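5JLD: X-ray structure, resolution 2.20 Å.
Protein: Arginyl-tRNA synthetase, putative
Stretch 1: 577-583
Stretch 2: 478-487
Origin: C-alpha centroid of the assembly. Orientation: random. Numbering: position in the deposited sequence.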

# COMPACT_ATOMS: atom_id res chain seq x y z
N LEU A 577 9.90 -0.07 15.62
CA LEU A 577 9.86 0.02 14.17
C LEU A 577 9.24 -1.24 13.55
O LEU A 577 8.46 -1.16 12.59
CB LEU A 577 11.27 0.25 13.61
CG LEU A 577 11.41 0.50 12.10
CD1 LEU A 577 10.47 1.64 11.64
CD2 LEU A 577 12.88 0.80 11.75
N LEU A 578 9.60 -2.40 14.09
CA LEU A 578 9.07 -3.66 13.60
C LEU A 578 7.54 -3.71 13.79
O LEU A 578 6.81 -4.07 12.87
CB LEU A 578 9.72 -4.82 14.32
CG LEU A 578 9.48 -6.21 13.73
CD1 LEU A 578 9.57 -6.16 12.22
CD2 LEU A 578 10.52 -7.19 14.30
N LYS A 579 7.10 -3.32 14.99
CA LYS A 579 5.67 -3.23 15.31
C LYS A 579 4.95 -2.36 14.29
O LYS A 579 3.97 -2.80 13.65
CB LYS A 579 5.48 -2.68 16.72
CG LYS A 579 4.03 -2.52 17.17
CD LYS A 579 3.97 -1.70 18.45
CE LYS A 579 2.55 -1.30 18.82
NZ LYS A 579 1.88 -2.38 19.59
N LEU A 580 5.45 -1.13 14.13
CA LEU A 580 4.86 -0.19 13.18
C LEU A 580 4.79 -0.77 11.76
O LEU A 580 3.74 -0.71 11.11
CB LEU A 580 5.63 1.14 13.19
CG LEU A 580 5.19 2.19 12.18
CD1 LEU A 580 3.69 2.47 12.35
CD2 LEU A 580 5.98 3.47 12.39
N CYS A 581 5.89 -1.35 11.29
CA CYS A 581 5.94 -1.96 9.96
C CYS A 581 4.89 -3.06 9.80
O CYS A 581 4.25 -3.17 8.75
CB CYS A 581 7.33 -2.57 9.68
SG CYS A 581 8.66 -1.40 9.25
N MET A 582 4.74 -3.87 10.85
CA MET A 582 3.82 -4.98 10.84
C MET A 582 2.39 -4.45 10.69
O MET A 582 1.64 -4.92 9.85
CB MET A 582 3.96 -5.81 12.12
CG MET A 582 5.11 -6.79 12.10
SD MET A 582 5.31 -7.62 13.69
CE MET A 582 4.06 -8.88 13.60
N GLU A 583 2.07 -3.44 11.50
CA GLU A 583 0.76 -2.81 11.48
C GLU A 583 0.45 -2.14 10.15
O GLU A 583 -0.67 -2.23 9.65
CB GLU A 583 0.66 -1.78 12.60
CG GLU A 583 0.59 -2.42 13.98
CD GLU A 583 0.74 -1.40 15.08
OE1 GLU A 583 1.17 -0.26 14.79
OE2 GLU A 583 0.44 -1.74 16.25
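Stretch 2 478-487: YIIYGYSRIC

Stretch 2 packs on stretch 1 as one helix against another, in a roughly antiparallel and largely apolar contact that no hydrogen bond crosses. All of 478-487 is helical, part of a longer helix that extends beyond both ends of the stretch, and its backbone is held by regular i to i+4 bonds such as Tyr483 N to Ile479 O (3.0 Å). The N-to-C directions of the two helices differ by 151° (signed crossing angle -151°), and their axes approach to 10.5 Å. Because the helices run in roughly opposing senses, Leu578 lies level with Tyr483 (CA to CA 6.9 Å), and Met582, one turn on, lies level with Ile479, one turn back (CA to CA 8.3 Å).

Tyr483, with chi1 in t, is the most extensively covered residue. Leu578 CG meets the edge of its ring, 4.1 Å from Tyr483 CD1, while Lys579 CB comes within 3.7 Å of Tyr483 CE1. Met582 SD lies 3.9 Å from Tyr483 CB and 4.7 Å from the centroid of the Tyr483 ring, in an oblique sulfur-aromatic approach. Leu578 also reaches Ile486, its CD2 being 3.8 Å from Ile486 CD1. Towards the start of stretch 2, Ile479 CG2 touches Met582 CG at 4.0 Å, and Ile480, though its CA-to-CB bond points away, still brings CG1 to 3.5 Å from Met582 CE. Together the stretches bury 340 Å².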

# COMPACT_ATOMS: atom_id res chain seq x y z
N TYR A 478 7.28 -15.98 10.47
CA TYR A 478 8.67 -15.68 10.79
C TYR A 478 8.80 -14.28 11.39
O TYR A 478 9.42 -14.10 12.44
CB TYR A 478 9.52 -15.81 9.54
CG TYR A 478 10.85 -15.09 9.61
CD1 TYR A 478 11.95 -15.67 10.23
CD2 TYR A 478 11.01 -13.84 9.03
CE1 TYR A 478 13.18 -15.01 10.29
CE2 TYR A 478 12.22 -13.18 9.08
CZ TYR A 478 13.30 -13.77 9.71
OH TYR A 478 14.50 -13.09 9.75
N ILE A 479 8.19 -13.31 10.72
CA ILE A 479 8.28 -11.92 11.16
C ILE A 479 7.72 -11.80 12.57
O ILE A 479 8.31 -11.16 13.46
CB ILE A 479 7.51 -10.98 10.22
CG1 ILE A 479 7.99 -11.15 8.77
CG2 ILE A 479 7.65 -9.52 10.68
CD1 ILE A 479 9.33 -10.53 8.46
N ILE A 480 6.59 -12.46 12.77
CA ILE A 480 5.90 -12.42 14.05
C ILE A 480 6.77 -13.00 15.15
O ILE A 480 6.91 -12.40 16.23
CB ILE A 480 4.55 -13.15 13.95
CG1 ILE A 480 3.60 -12.32 13.07
CG2 ILE A 480 3.93 -13.36 15.32
CD1 ILE A 480 2.34 -13.04 12.71
N TYR A 481 7.41 -14.14 14.88
CA TYR A 481 8.24 -14.74 15.92
C TYR A 481 9.49 -13.91 16.19
O TYR A 481 9.96 -13.87 17.33
CB TYR A 481 8.59 -16.18 15.55
CG TYR A 481 7.53 -17.12 16.06
CD1 TYR A 481 6.37 -17.33 15.34
CD2 TYR A 481 7.67 -17.76 17.29
CE1 TYR A 481 5.37 -18.16 15.81
CE2 TYR A 481 6.68 -18.61 17.77
CZ TYR A 481 5.53 -18.80 17.02
OH TYR A 481 4.53 -19.63 17.47
N GLY A 482 9.99 -13.23 15.17
CA GLY A 482 11.09 -12.30 15.36
C GLY A 482 10.68 -11.23 16.35
O GLY A 482 11.41 -10.91 17.32
N TYR A 483 9.49 -10.69 16.13
CA TYR A 483 8.96 -9.65 17.00
C TYR A 483 8.82 -10.13 18.46
O TYR A 483 9.24 -9.43 19.41
CB TYR A 483 7.61 -9.15 16.49
CG TYR A 483 7.06 -8.06 17.36
CD1 TYR A 483 7.58 -6.76 17.28
CD2 TYR A 483 6.06 -8.32 18.28
CE1 TYR A 483 7.08 -5.75 18.08
CE2 TYR A 483 5.56 -7.31 19.09
CZ TYR A 483 6.07 -6.03 18.99
OH TYR A 483 5.57 -5.04 19.80
N SER A 484 8.23 -11.31 18.63
CA SER A 484 8.06 -11.85 19.98
C SER A 484 9.42 -12.12 20.65
O SER A 484 9.55 -12.00 21.87
CB SER A 484 7.22 -13.12 19.96
OG SER A 484 7.81 -14.13 19.17
N ARG A 485 10.42 -12.51 19.87
CA ARG A 485 11.77 -12.70 20.43
C ARG A 485 12.32 -11.36 20.96
O ARG A 485 12.83 -11.27 22.11
CB ARG A 485 12.72 -13.29 19.39
CG ARG A 485 12.54 -14.78 19.13
CD ARG A 485 13.49 -15.27 18.04
N ILE A 486 12.21 -10.33 20.12
CA ILE A 486 12.68 -9.02 20.54
C ILE A 486 11.96 -8.56 21.81
O ILE A 486 12.59 -7.96 22.69
CB ILE A 486 12.52 -7.98 19.42
CG1 ILE A 486 13.25 -8.44 18.17
CG2 ILE A 486 13.08 -6.63 19.85
CD1 ILE A 486 13.19 -7.45 17.05
N CYS A 487 10.66 -8.86 21.94
CA CYS A 487 9.95 -8.51 23.18
C CYS A 487 10.44 -9.34 24.38
O CYS A 487 10.50 -8.87 25.54
CB CYS A 487 8.43 -8.69 23.01
SG CYS A 487 7.66 -7.55 21.77